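DR2417 (Deinococcus radiodurans, PDB 4XWW) probably degrades RNA as a metal-dependent bacterial RNase J, acting as a 5'-3' exonuclease and possibly as an endonuclease in rRNA maturation and mRNA decay. Local coordinates at residues A[41-46]-A[75-80]; A[34-39]-A[68-73]; A[142-147]-A[163-168]; A[100-105]-A[125-130]; A[20-25]-A[446-451]. All blocks are in the same frame, centred on the assembly; numbering follows the deposited sequence. Where two conformers were deposited one is given.

Interaction 1: residues A[41-46]-A[75-80]; sequences DEIVVV and DKIKGW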
# COMPACT_ATOMS: atom_id res chain seq x y z
N ASP A 41 -17.44 -39.93 11.34
CA ASP A 41 -17.52 -39.86 9.89
C ASP A 41 -18.52 -38.81 9.40
O ASP A 41 -19.09 -38.94 8.31
CB ASP A 41 -17.86 -41.23 9.31
CG ASP A 41 -16.68 -42.19 9.36
OD1 ASP A 41 -15.53 -41.73 9.53
OD2 ASP A 41 -16.90 -43.42 9.21
N GLU A 42 -18.72 -37.78 10.20
CA GLU A 42 -19.61 -36.69 9.81
C GLU A 42 -18.85 -35.38 9.76
O GLU A 42 -18.03 -35.08 10.62
CB GLU A 42 -20.80 -36.58 10.77
CG GLU A 42 -21.71 -37.81 10.76
CD GLU A 42 -22.91 -37.66 11.69
OE1 GLU A 42 -22.91 -36.73 12.53
OE2 GLU A 42 -23.86 -38.47 11.59
N ILE A 43 -19.15 -34.59 8.73
CA ILE A 43 -18.55 -33.28 8.59
C ILE A 43 -19.61 -32.20 8.38
O ILE A 43 -20.53 -32.38 7.61
CB ILE A 43 -17.54 -33.25 7.42
CG1 ILE A 43 -16.25 -33.96 7.84
CG2 ILE A 43 -17.27 -31.81 6.98
CD1 ILE A 43 -15.28 -34.24 6.68
N VAL A 44 -19.45 -31.09 9.08
CA VAL A 44 -20.19 -29.87 8.78
C VAL A 44 -19.18 -28.82 8.34
O VAL A 44 -18.13 -28.69 8.96
CB VAL A 44 -20.98 -29.37 10.01
CG1 VAL A 44 -21.80 -28.13 9.65
CG2 VAL A 44 -21.89 -30.48 10.53
N VAL A 45 -19.49 -28.09 7.28
CA VAL A 45 -18.58 -27.02 6.81
C VAL A 45 -19.22 -25.66 7.05
O VAL A 45 -20.44 -25.51 6.93
CB VAL A 45 -18.25 -27.18 5.31
CG1 VAL A 45 -17.09 -26.22 4.90
CG2 VAL A 45 -17.86 -28.61 4.98
N VAL A 46 -18.42 -24.65 7.37
CA VAL A 46 -18.95 -23.32 7.62
C VAL A 46 -18.30 -22.32 6.66
O VAL A 46 -17.08 -22.17 6.66
CB VAL A 46 -18.73 -22.90 9.07
CG1 VAL A 46 -19.25 -21.47 9.30
CG2 VAL A 46 -19.42 -23.89 10.03
N ASP A 75 -18.05 -37.74 0.89
CA ASP A 75 -19.18 -38.54 1.33
C ASP A 75 -19.58 -38.30 2.77
O ASP A 75 -20.67 -38.68 3.19
CB ASP A 75 -18.88 -40.03 1.14
CG ASP A 75 -18.90 -40.45 -0.31
OD1 ASP A 75 -19.50 -39.71 -1.12
OD2 ASP A 75 -18.33 -41.51 -0.63
N LYS A 76 -18.69 -37.70 3.55
CA LYS A 76 -18.95 -37.48 4.97
C LYS A 76 -19.63 -36.13 5.23
O LYS A 76 -20.16 -35.90 6.31
CB LYS A 76 -17.65 -37.56 5.77
CG LYS A 76 -16.96 -38.92 5.73
CD LYS A 76 -15.69 -38.91 6.56
CE LYS A 76 -14.96 -40.24 6.44
NZ LYS A 76 -14.36 -40.42 5.09
N ILE A 77 -19.62 -35.26 4.22
CA ILE A 77 -20.14 -33.90 4.39
C ILE A 77 -21.66 -33.92 4.56
O ILE A 77 -22.39 -34.36 3.66
CB ILE A 77 -19.76 -32.99 3.20
CG1 ILE A 77 -18.24 -32.87 3.05
CG2 ILE A 77 -20.38 -31.58 3.37
CD1 ILE A 77 -17.82 -32.32 1.72
N LYS A 78 -22.12 -33.46 5.72
CA LYS A 78 -23.55 -33.53 6.03
C LYS A 78 -24.25 -32.25 5.63
O LYS A 78 -25.47 -32.23 5.43
CB LYS A 78 -23.76 -33.80 7.52
CG LYS A 78 -23.31 -35.18 7.94
CD LYS A 78 -24.06 -36.24 7.14
CE LYS A 78 -23.30 -37.55 7.17
NZ LYS A 78 -23.95 -38.59 6.30
N GLY A 79 -23.49 -31.17 5.52
CA GLY A 79 -24.09 -29.90 5.17
C GLY A 79 -23.23 -28.69 5.43
O GLY A 79 -22.08 -28.80 5.87
N TRP A 80 -23.81 -27.52 5.17
CA TRP A 80 -23.11 -26.26 5.19
C TRP A 80 -23.88 -25.24 6.02
O TRP A 80 -25.12 -25.22 6.00
CB TRP A 80 -22.93 -25.74 3.76
CG TRP A 80 -21.51 -25.39 3.37
CD1 TRP A 80 -20.82 -24.26 3.71
CD2 TRP A 80 -20.63 -26.17 2.55
NE1 TRP A 80 -19.56 -24.29 3.16
CE2 TRP A 80 -19.42 -25.44 2.44
CE3 TRP A 80 -20.74 -27.40 1.90
CZ2 TRP A 80 -18.33 -25.92 1.70
CZ3 TRP A 80 -19.66 -27.87 1.17
CH2 TRP A 80 -18.47 -27.12 1.08
O HOH W 1 -21.09 -40.38 6.90
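Lys78 N donates to Ile43 O at 2.7 Å, in a nearly straight bond with an N-H...O angle of 175°. It joins the parallel strands 42-46 and 77-82 in a mixed sheet of the metallo-beta-lactamase fold. Ile43 N also donates to Lys76 O. Further on, Val45 N donates to Gly79 O at 3.0 Å. The second strand takes up one extra residue: Ile43 pairs with Ile77, but Val45 pairs with Trp80. Gly79 N is buried without a partner. Ile43, Val45, Ile77 and Trp80 share one sheet face, where Leu70 of helix 68-72 also packs. There Ile43 CG2 rests 4.2 Å from Ile77 CG1. Val45 and Trp80 lie side by side. Val45 CB stands over the indole, 3.7 Å from the centroid of the five-membered ring, a CH-pi contact. Trp80 NE1 bonds to Asp47 O. Val45 CG1, anti to its backbone N (chi1 -169°), reaches to 3.4 Å from Trp80 CZ2.

Interaction 2: residues A[34-39]-A[68-73]; sequences ITVFRY and DYLLEH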
# COMPACT_ATOMS: atom_id res chain seq x y z
N ILE A 34 -13.29 -20.52 5.62
CA ILE A 34 -13.93 -21.82 5.49
C ILE A 34 -13.40 -22.72 6.61
O ILE A 34 -12.19 -22.93 6.75
CB ILE A 34 -13.72 -22.47 4.10
CG1 ILE A 34 -14.27 -23.90 4.11
CG2 ILE A 34 -12.24 -22.41 3.66
CD1 ILE A 34 -14.44 -24.52 2.72
N THR A 35 -14.33 -23.25 7.40
CA THR A 35 -13.99 -24.04 8.57
C THR A 35 -14.74 -25.37 8.54
O THR A 35 -15.97 -25.41 8.35
CB THR A 35 -14.30 -23.29 9.86
OG1 THR A 35 -13.69 -22.00 9.81
CG2 THR A 35 -13.78 -24.05 11.08
N VAL A 36 -13.99 -26.44 8.75
CA VAL A 36 -14.51 -27.79 8.76
C VAL A 36 -14.60 -28.26 10.20
O VAL A 36 -13.67 -28.08 10.99
CB VAL A 36 -13.61 -28.73 7.93
CG1 VAL A 36 -14.00 -30.17 8.12
CG2 VAL A 36 -13.68 -28.34 6.46
N PHE A 37 -15.75 -28.85 10.55
CA PHE A 37 -15.93 -29.57 11.81
C PHE A 37 -16.12 -31.04 11.52
O PHE A 37 -16.96 -31.42 10.71
CB PHE A 37 -17.12 -29.03 12.59
CG PHE A 37 -16.94 -27.61 13.05
CD1 PHE A 37 -16.30 -27.34 14.25
CD2 PHE A 37 -17.38 -26.54 12.28
CE1 PHE A 37 -16.10 -26.03 14.68
CE2 PHE A 37 -17.20 -25.23 12.71
CZ PHE A 37 -16.56 -24.98 13.91
N ARG A 38 -15.32 -31.89 12.16
CA ARG A 38 -15.44 -33.32 11.95
C ARG A 38 -15.57 -34.07 13.26
O ARG A 38 -14.76 -33.90 14.18
CB ARG A 38 -14.26 -33.88 11.16
CG ARG A 38 -14.41 -35.38 10.89
CD ARG A 38 -13.29 -35.97 10.03
NE ARG A 38 -13.45 -37.42 9.95
CZ ARG A 38 -12.56 -38.26 9.43
NH1 ARG A 38 -11.42 -37.80 8.93
NH2 ARG A 38 -12.81 -39.56 9.42
N TYR A 39 -16.62 -34.88 13.33
CA TYR A 39 -16.81 -35.84 14.42
C TYR A 39 -17.14 -37.23 13.85
O TYR A 39 -18.19 -37.42 13.23
CB TYR A 39 -17.91 -35.39 15.38
CG TYR A 39 -17.95 -36.25 16.62
CD1 TYR A 39 -18.66 -37.44 16.63
CD2 TYR A 39 -17.24 -35.90 17.76
CE1 TYR A 39 -18.68 -38.25 17.73
CE2 TYR A 39 -17.26 -36.72 18.89
CZ TYR A 39 -17.99 -37.89 18.86
OH TYR A 39 -18.04 -38.73 19.96
N ASP A 68 -8.79 -29.90 -1.19
CA ASP A 68 -8.30 -31.28 -1.19
C ASP A 68 -8.94 -32.11 -0.08
O ASP A 68 -9.36 -33.25 -0.31
CB ASP A 68 -6.78 -31.34 -1.02
CG ASP A 68 -6.04 -30.53 -2.06
OD1 ASP A 68 -6.46 -29.40 -2.34
OD2 ASP A 68 -5.02 -31.03 -2.58
N TYR A 69 -9.00 -31.54 1.12
CA TYR A 69 -9.55 -32.27 2.26
C TYR A 69 -11.01 -32.66 2.04
O TYR A 69 -11.39 -33.80 2.30
CB TYR A 69 -9.42 -31.45 3.54
CG TYR A 69 -9.93 -32.19 4.77
CD1 TYR A 69 -9.11 -33.05 5.47
CD2 TYR A 69 -11.23 -32.02 5.20
CE1 TYR A 69 -9.58 -33.74 6.59
CE2 TYR A 69 -11.70 -32.68 6.30
CZ TYR A 69 -10.88 -33.53 7.00
OH TYR A 69 -11.38 -34.20 8.10
N LEU A 70 -11.82 -31.72 1.56
CA LEU A 70 -13.24 -31.97 1.34
C LEU A 70 -13.48 -32.98 0.23
O LEU A 70 -14.42 -33.77 0.30
CB LEU A 70 -13.97 -30.65 1.01
CG LEU A 70 -13.92 -29.62 2.13
CD1 LEU A 70 -14.70 -28.35 1.78
CD2 LEU A 70 -14.48 -30.24 3.39
N LEU A 71 -12.62 -32.96 -0.79
CA LEU A 71 -12.71 -33.95 -1.86
C LEU A 71 -12.43 -35.34 -1.33
O LEU A 71 -13.11 -36.29 -1.71
CB LEU A 71 -11.73 -33.60 -2.98
CG LEU A 71 -12.05 -32.28 -3.69
CD1 LEU A 71 -10.88 -31.83 -4.54
CD2 LEU A 71 -13.30 -32.45 -4.55
N GLU A 72 -11.44 -35.46 -0.47
CA GLU A 72 -11.09 -36.77 0.07
C GLU A 72 -12.23 -37.34 0.89
O GLU A 72 -12.46 -38.55 0.91
CB GLU A 72 -9.82 -36.68 0.93
CG GLU A 72 -9.52 -37.97 1.67
CD GLU A 72 -8.22 -37.94 2.44
OE1 GLU A 72 -7.37 -37.07 2.13
OE2 GLU A 72 -8.03 -38.79 3.34
N HIS A 73 -12.96 -36.46 1.57
CA HIS A 73 -13.98 -36.88 2.53
C HIS A 73 -15.39 -36.45 2.13
O HIS A 73 -16.25 -36.25 3.00
CB HIS A 73 -13.64 -36.33 3.91
CG HIS A 73 -12.30 -36.76 4.42
ND1 HIS A 73 -12.09 -37.96 5.05
CD2 HIS A 73 -11.10 -36.13 4.39
CE1 HIS A 73 -10.82 -38.07 5.40
NE2 HIS A 73 -10.20 -36.96 5.00
O HOH W 2 -9.85 -35.49 9.59
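Helix 68-72, carrying Tyr69 and Leu70, lies over strand 34-39, which carries Ile34, Val36 and Arg38; the axes come within 11.0 Å and their directions differ by 36°. This is the helix-on-sheet layering of the metallo-beta-lactamase fold. At the apolar end, Ile34 and Leu70 meet tip to tip, CD1 to CD1 at 4.0 Å. Val36 uses both branches. Its CG2 slides past Leu70 CD2 at 3.7 Å, and its CG1 meets Tyr69 CE2 at 3.9 Å. Arg38 begins the polar end. Its CG is anti to the backbone N (chi1 -178°) and the chain stays extended to NE. Tyr69 OH sits 3.2 Å from Arg38 CD, at the guanidinium edge, with the two planes 55° apart. A water accepts from Arg38 NH1 at 2.9 Å and meets Tyr69 OH in the plane of the ring. His73 CD2 lies over the centre of the Tyr69 ring, 3.5 Å above its plane. His73 CE1 is 3.6 Å from Arg38 NH1, the side chains crossing at about a right angle. Arg38 NE bonds to Gly40 O, and His73 ND1 takes a weak bond from Lys76 NZ. The contact thus passes from hydrocarbon at Ile34 to a water-bridged polar end at Arg38 and Tyr69.

Interaction 3: residues A[142-147]-A[163-168]; sequences QSFVAE and LKTPVG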
# COMPACT_ATOMS: atom_id res chain seq x y z
N GLN A 142 -25.90 -37.38 12.95
CA GLN A 142 -26.16 -37.77 14.32
C GLN A 142 -25.51 -36.89 15.37
O GLN A 142 -26.00 -36.81 16.50
CB GLN A 142 -25.69 -39.21 14.56
CG GLN A 142 -26.10 -40.18 13.48
CD GLN A 142 -27.61 -40.27 13.35
OE1 GLN A 142 -28.30 -40.66 14.29
NE2 GLN A 142 -28.12 -39.89 12.18
N SER A 143 -24.40 -36.24 15.01
CA SER A 143 -23.48 -35.68 15.99
C SER A 143 -23.56 -34.17 16.17
O SER A 143 -23.04 -33.63 17.14
CB SER A 143 -22.03 -36.05 15.61
OG SER A 143 -21.82 -37.45 15.66
N PHE A 144 -24.20 -33.49 15.23
CA PHE A 144 -24.18 -32.03 15.18
C PHE A 144 -25.56 -31.38 15.19
O PHE A 144 -26.44 -31.77 14.42
CB PHE A 144 -23.44 -31.55 13.93
CG PHE A 144 -21.99 -31.88 13.90
CD1 PHE A 144 -21.08 -31.16 14.65
CD2 PHE A 144 -21.52 -32.89 13.07
CE1 PHE A 144 -19.73 -31.45 14.60
CE2 PHE A 144 -20.16 -33.18 13.01
CZ PHE A 144 -19.27 -32.46 13.78
N VAL A 145 -25.72 -30.38 16.05
CA VAL A 145 -26.84 -29.46 15.97
C VAL A 145 -26.33 -28.02 16.01
O VAL A 145 -25.51 -27.68 16.88
CB VAL A 145 -27.86 -29.68 17.10
CG1 VAL A 145 -28.95 -28.63 17.05
CG2 VAL A 145 -28.44 -31.10 17.01
N ALA A 146 -26.79 -27.19 15.08
CA ALA A 146 -26.35 -25.79 15.02
C ALA A 146 -27.50 -24.85 15.32
O ALA A 146 -28.58 -24.99 14.74
CB ALA A 146 -25.74 -25.48 13.65
N GLU A 147 -27.27 -23.89 16.21
CA GLU A 147 -28.25 -22.89 16.59
C GLU A 147 -27.78 -21.50 16.18
O GLU A 147 -26.72 -21.05 16.61
CB GLU A 147 -28.52 -22.93 18.10
CG GLU A 147 -29.65 -21.97 18.52
CD GLU A 147 -29.88 -21.92 20.02
OE1 GLU A 147 -29.36 -22.79 20.75
OE2 GLU A 147 -30.56 -20.99 20.49
N LEU A 163 -22.56 -24.54 17.87
CA LEU A 163 -22.48 -25.89 17.36
C LEU A 163 -22.40 -26.86 18.51
O LEU A 163 -21.41 -26.89 19.24
CB LEU A 163 -21.27 -26.05 16.44
CG LEU A 163 -21.22 -27.36 15.66
CD1 LEU A 163 -22.36 -27.41 14.64
CD2 LEU A 163 -19.87 -27.55 14.98
N LYS A 164 -23.46 -27.64 18.67
CA LYS A 164 -23.58 -28.57 19.79
C LYS A 164 -23.09 -29.92 19.32
O LYS A 164 -23.58 -30.44 18.33
CB LYS A 164 -25.01 -28.60 20.30
CG LYS A 164 -25.55 -27.19 20.62
CD LYS A 164 -27.06 -27.12 20.76
CE LYS A 164 -27.51 -25.66 20.85
NZ LYS A 164 -28.98 -25.51 21.12
N THR A 165 -22.08 -30.45 20.00
CA THR A 165 -21.40 -31.66 19.55
C THR A 165 -21.34 -32.65 20.71
O THR A 165 -21.64 -32.28 21.84
CB THR A 165 -19.97 -31.36 19.06
OG1 THR A 165 -19.08 -31.30 20.18
CG2 THR A 165 -19.91 -30.03 18.29
N PRO A 166 -20.95 -33.91 20.44
CA PRO A 166 -20.83 -34.87 21.55
C PRO A 166 -19.81 -34.50 22.64
O PRO A 166 -19.87 -35.05 23.74
CB PRO A 166 -20.39 -36.16 20.86
CG PRO A 166 -20.91 -36.03 19.47
CD PRO A 166 -20.81 -34.58 19.13
N VAL A 167 -18.87 -33.60 22.36
CA VAL A 167 -17.87 -33.28 23.37
C VAL A 167 -18.25 -31.99 24.12
O VAL A 167 -17.62 -31.64 25.12
CB VAL A 167 -16.45 -33.11 22.76
CG1 VAL A 167 -16.04 -34.35 21.97
CG2 VAL A 167 -16.39 -31.87 21.89
N GLY A 168 -19.26 -31.29 23.61
CA GLY A 168 -19.66 -30.03 24.19
C GLY A 168 -19.98 -28.98 23.13
O GLY A 168 -20.09 -29.31 21.95
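Lys164 runs from a backbone carbonyl of Val145 to the carboxylate of Glu147, across the beta hairpin formed by strands 144-150 and 159-165. Its CB and CG lie beside Val145 O, CB at 3.6 Å. CG is anti to its own carbonyl carbon (chi1 -53°), and beyond it the chain is extended. CE comes to 3.4 Å from Glu147 OE1. NZ closes a salt bridge with Glu147 OE1 at 2.8 Å. It meets the anti side of that oxygen, 25° out of the carboxylate plane. Both charges have second partners: Glu137 for the lysine and Arg194 for Glu147 OE1. Backbone bonds in both directions make Val145 and Lys164 a hydrogen-bonded antiparallel pair, the shorter from Lys164 N to Val145 O at 2.7 Å. The next pair, Ala146 and Leu163, is non-hydrogen-bonded and turns to the other face of the sheet. There Leu163 CD1 touches Ala146 CB, and Leu163 CD2 lies 3.8 Å from Phe144 CD1. Phe144 CE1 also reaches Thr165 CG2 at 4.0 Å. Tyr39 packs on Phe144, tying the hairpin to the other sheet of the domain. A type I turn follows from Thr165 to Gly168. In it Thr165 OG1 accepts from Val167 N, an ST turn, and donates to Gly168 O at 2.8 Å.

Interaction 4: residues A[100-105]-A[125-130]; sequences LPRVPV and QDVDLR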
# COMPACT_ATOMS: atom_id res chain seq x y z
N LEU A 100 -18.27 -30.70 -5.44
CA LEU A 100 -18.74 -31.54 -4.34
C LEU A 100 -20.19 -32.00 -4.49
O LEU A 100 -20.96 -31.43 -5.27
CB LEU A 100 -18.55 -30.79 -3.01
CG LEU A 100 -17.09 -30.54 -2.58
CD1 LEU A 100 -17.04 -29.58 -1.40
CD2 LEU A 100 -16.37 -31.85 -2.23
N PRO A 101 -20.59 -33.05 -3.74
CA PRO A 101 -21.99 -33.49 -3.74
C PRO A 101 -22.96 -32.39 -3.32
O PRO A 101 -22.59 -31.51 -2.55
CB PRO A 101 -22.00 -34.62 -2.70
CG PRO A 101 -20.62 -35.15 -2.73
CD PRO A 101 -19.75 -33.95 -2.92
N ARG A 102 -24.19 -32.44 -3.83
CA ARG A 102 -25.22 -31.52 -3.35
C ARG A 102 -25.61 -31.91 -1.93
O ARG A 102 -26.03 -33.03 -1.67
CB ARG A 102 -26.43 -31.54 -4.27
CG ARG A 102 -26.13 -31.04 -5.68
CD ARG A 102 -25.47 -29.68 -5.66
NE ARG A 102 -25.39 -29.09 -6.99
CZ ARG A 102 -24.33 -29.15 -7.78
NH1 ARG A 102 -23.23 -29.77 -7.36
NH2 ARG A 102 -24.36 -28.58 -8.98
N VAL A 103 -25.44 -30.97 -1.01
CA VAL A 103 -25.73 -31.16 0.41
C VAL A 103 -26.56 -29.98 0.90
O VAL A 103 -26.59 -28.93 0.25
CB VAL A 103 -24.42 -31.29 1.26
CG1 VAL A 103 -23.58 -32.47 0.79
CG2 VAL A 103 -23.60 -29.97 1.22
N PRO A 104 -27.25 -30.14 2.04
CA PRO A 104 -28.02 -28.99 2.52
C PRO A 104 -27.14 -27.80 2.92
O PRO A 104 -26.10 -27.95 3.57
CB PRO A 104 -28.79 -29.56 3.72
CG PRO A 104 -28.90 -31.05 3.43
CD PRO A 104 -27.57 -31.37 2.80
N VAL A 105 -27.56 -26.61 2.48
CA VAL A 105 -26.84 -25.36 2.73
C VAL A 105 -27.75 -24.37 3.45
O VAL A 105 -28.74 -23.92 2.89
CB VAL A 105 -26.34 -24.75 1.41
CG1 VAL A 105 -25.56 -23.46 1.66
CG2 VAL A 105 -25.49 -25.76 0.63
N GLN A 125 -26.59 -25.64 -10.80
CA GLN A 125 -27.98 -26.04 -10.63
C GLN A 125 -28.17 -26.97 -9.43
O GLN A 125 -27.26 -27.68 -9.02
CB GLN A 125 -28.48 -26.73 -11.90
CG GLN A 125 -28.45 -25.86 -13.14
CD GLN A 125 -29.68 -24.98 -13.27
OE1 GLN A 125 -29.60 -23.76 -13.11
NE2 GLN A 125 -30.81 -25.60 -13.55
N ASP A 126 -29.38 -26.93 -8.89
CA ASP A 126 -29.83 -27.86 -7.86
C ASP A 126 -29.03 -27.78 -6.56
O ASP A 126 -28.92 -28.77 -5.83
CB ASP A 126 -29.79 -29.29 -8.39
CG ASP A 126 -30.65 -29.47 -9.63
OD1 ASP A 126 -31.88 -29.29 -9.53
OD2 ASP A 126 -30.08 -29.78 -10.70
N VAL A 127 -28.49 -26.61 -6.25
CA VAL A 127 -27.93 -26.39 -4.93
C VAL A 127 -29.07 -26.30 -3.91
O VAL A 127 -30.04 -25.58 -4.12
CB VAL A 127 -27.06 -25.13 -4.84
CG1 VAL A 127 -26.61 -24.90 -3.41
CG2 VAL A 127 -25.84 -25.26 -5.76
N ASP A 128 -28.93 -27.05 -2.83
CA ASP A 128 -29.97 -27.18 -1.82
C ASP A 128 -29.88 -26.07 -0.77
O ASP A 128 -29.42 -26.30 0.35
CB ASP A 128 -29.86 -28.56 -1.18
CG ASP A 128 -31.03 -28.91 -0.30
OD1 ASP A 128 -31.98 -28.12 -0.18
OD2 ASP A 128 -30.99 -30.01 0.26
N LEU A 129 -30.31 -24.86 -1.14
CA LEU A 129 -30.34 -23.75 -0.20
C LEU A 129 -31.57 -23.80 0.72
O LEU A 129 -32.71 -23.92 0.25
CB LEU A 129 -30.29 -22.40 -0.96
CG LEU A 129 -29.10 -22.19 -1.90
CD1 LEU A 129 -29.16 -20.82 -2.62
CD2 LEU A 129 -27.82 -22.26 -1.11
N ARG A 130 -31.32 -23.72 2.02
CA ARG A 130 -32.36 -23.79 3.04
C ARG A 130 -32.33 -22.59 3.98
O ARG A 130 -31.36 -22.37 4.70
CB ARG A 130 -32.23 -25.08 3.84
CG ARG A 130 -32.38 -26.31 3.00
CD ARG A 130 -32.13 -27.55 3.81
NE ARG A 130 -32.23 -28.75 2.99
CZ ARG A 130 -32.33 -29.98 3.48
NH1 ARG A 130 -32.36 -30.17 4.80
NH2 ARG A 130 -32.41 -31.00 2.66
O HOH W 3 -26.33 -28.25 -2.28
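Val105 and Leu129 pair in parallel where the two strands of a beta-alpha-beta unit meet: strand 104-107, helix 109-122 and strand 128-131. Val105 N donates to Asp128 O at 2.8 Å, and Arg130 N returns a bond to Val105 O at 2.7 Å. Asp128 is the centre of an inverse gamma turn. Val105 and Leu129 lie side by side. Val105 CG1, anti to its backbone N (chi1 -179°), lies 3.8 Å from Leu129 CD2. Leu112 and Val115 of the helix also touch Leu129. Within its chain, strand 128-131 is an outermost strand of the mixed sheet of the metallo-beta-lactamase fold, and 104-107 is its neighbour. Pro104 lies alongside Arg130, its CB over the centre of the guanidinium and 3.5 Å above the plane. That group is also held by its own segment: Arg130 NH2 makes a salt bridge to the syn side of Asp128 OD2 at 3.0 Å. Arg130 NH1 bonds to Tyr106 OH. A water donates to Val103 O and accepts from Asp128 N, bridging the two backbones. In one of two conformers, Arg102 grips Gln125 O side-on with NE at 3.1 Å and NH2 at 3.0 Å, a tentative contact.

Interaction 5: residues A[20-25]-A[446-451]; sequences EVIPLG and GTVAAG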
# COMPACT_ATOMS: atom_id res chain seq x y z
N GLU A 20 -12.77 -32.56 15.58
CA GLU A 20 -11.67 -31.89 14.90
C GLU A 20 -12.23 -30.60 14.34
O GLU A 20 -13.26 -30.61 13.66
CB GLU A 20 -11.08 -32.75 13.78
CG GLU A 20 -10.55 -34.10 14.26
CD GLU A 20 -10.09 -35.00 13.13
OE1 GLU A 20 -10.55 -34.82 11.98
OE2 GLU A 20 -9.26 -35.89 13.39
N VAL A 21 -11.57 -29.51 14.68
CA VAL A 21 -11.85 -28.23 14.05
C VAL A 21 -10.73 -28.02 13.04
O VAL A 21 -9.57 -27.93 13.43
CB VAL A 21 -11.90 -27.08 15.07
CG1 VAL A 21 -12.24 -25.75 14.37
CG2 VAL A 21 -12.91 -27.37 16.14
N ILE A 22 -11.06 -28.00 11.76
CA ILE A 22 -10.04 -27.91 10.72
C ILE A 22 -10.29 -26.68 9.85
O ILE A 22 -11.06 -26.73 8.89
CB ILE A 22 -10.04 -29.20 9.84
CG1 ILE A 22 -10.00 -30.45 10.74
CG2 ILE A 22 -8.87 -29.17 8.86
CD1 ILE A 22 -10.17 -31.77 9.99
N PRO A 23 -9.67 -25.55 10.21
CA PRO A 23 -9.76 -24.36 9.35
C PRO A 23 -9.09 -24.61 8.01
O PRO A 23 -7.95 -25.07 7.99
CB PRO A 23 -9.00 -23.29 10.15
CG PRO A 23 -8.07 -24.05 11.02
CD PRO A 23 -8.80 -25.32 11.38
N LEU A 24 -9.80 -24.37 6.91
CA LEU A 24 -9.18 -24.50 5.59
C LEU A 24 -8.87 -23.13 5.00
O LEU A 24 -8.17 -23.03 3.99
CB LEU A 24 -10.07 -25.30 4.63
CG LEU A 24 -10.22 -26.80 4.96
CD1 LEU A 24 -11.14 -27.52 3.93
CD2 LEU A 24 -8.84 -27.50 5.06
N GLY A 25 -9.40 -22.09 5.62
CA GLY A 25 -9.13 -20.73 5.17
C GLY A 25 -9.64 -19.79 6.23
O GLY A 25 -10.53 -20.16 6.99
N GLY A 446 -2.13 -32.49 14.03
CA GLY A 446 -1.63 -32.81 12.71
C GLY A 446 -2.07 -31.74 11.74
O GLY A 446 -2.69 -30.75 12.14
N THR A 447 -1.76 -31.92 10.46
CA THR A 447 -2.15 -30.94 9.44
C THR A 447 -2.77 -31.67 8.25
O THR A 447 -2.55 -32.87 8.07
CB THR A 447 -0.94 -30.06 8.96
OG1 THR A 447 0.08 -30.88 8.38
CG2 THR A 447 -0.36 -29.29 10.12
N VAL A 448 -3.57 -30.95 7.48
CA VAL A 448 -4.14 -31.46 6.24
C VAL A 448 -3.77 -30.48 5.12
O VAL A 448 -3.34 -29.37 5.40
CB VAL A 448 -5.68 -31.62 6.32
CG1 VAL A 448 -6.06 -32.49 7.49
CG2 VAL A 448 -6.36 -30.25 6.41
N ALA A 449 -3.94 -30.90 3.87
CA ALA A 449 -3.65 -30.03 2.75
C ALA A 449 -4.53 -28.79 2.81
O ALA A 449 -5.75 -28.88 2.99
CB ALA A 449 -3.85 -30.75 1.43
N ALA A 450 -3.90 -27.63 2.69
CA ALA A 450 -4.62 -26.36 2.71
C ALA A 450 -3.84 -25.35 1.91
O ALA A 450 -2.65 -25.53 1.68
CB ALA A 450 -4.81 -25.88 4.14
N GLY A 451 -4.50 -24.28 1.48
CA GLY A 451 -3.80 -23.24 0.76
C GLY A 451 -4.64 -22.48 -0.24
O GLY A 451 -5.86 -22.47 -0.15
O HOH W 4 -7.32 -21.37 1.94
O HOH W 5 -7.33 -24.70 2.03
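Val448 has CG1 anti to its carbonyl carbon (chi1 -55°), which leaves CG2 between the backbone N and the carbonyl carbon, the branch that meets Ile22 and Leu24. Val448 CG2 lies 3.7 Å from Ile22 CG2. Val448 CG2 is also 3.9 Å from Leu24 CD2. Both side chains cross the valine at about a right angle. Leu24 CD2 also approaches Ala450 CB at 4.4 Å. Strand 19-23 and strand 441-447 belong to the same mixed sheet of the metallo-beta-lactamase fold, with strand 433-438 between them. The chain turns a corner at Leu24. Leu24 and Gly25 both face Ile34, a classic beta bulge. Tyr69 of helix 68-72 packs on Ile22 and Val448. The backbones are bridged by water. One water accepts from Gly451 N at 2.9 Å and lies 2.7 Å from Leu24 O. A second water lies 2.8 Å from Leu24 O and 2.8 Å from Gly451 O.

How the interactions relate
From the N terminus, residues 20-25 open the longest loop, which interaction 5 closes at 446-451; the other four contacts lie within it. Segments 34-39 and 41-46 then open interactions 2 and 1. These cross, because 68-73 and 75-80 return in the same order. Interaction 4 closes next, at 125-130, and interaction 3 follows at 163-168. Interactions 1 and 4 extend one mixed sheet toward its 128-131 edge, while interaction 2 lays helix 68-72 on it. Interaction 5 packs 20-25 on the loop after strand 441-447. Interaction 3 belongs to the second sheet. It meets the first through Glu42 with Gln142 and Ser143, and through Phe37 with Leu163. Trp80 N to Pro104 O joins interactions 1 and 4.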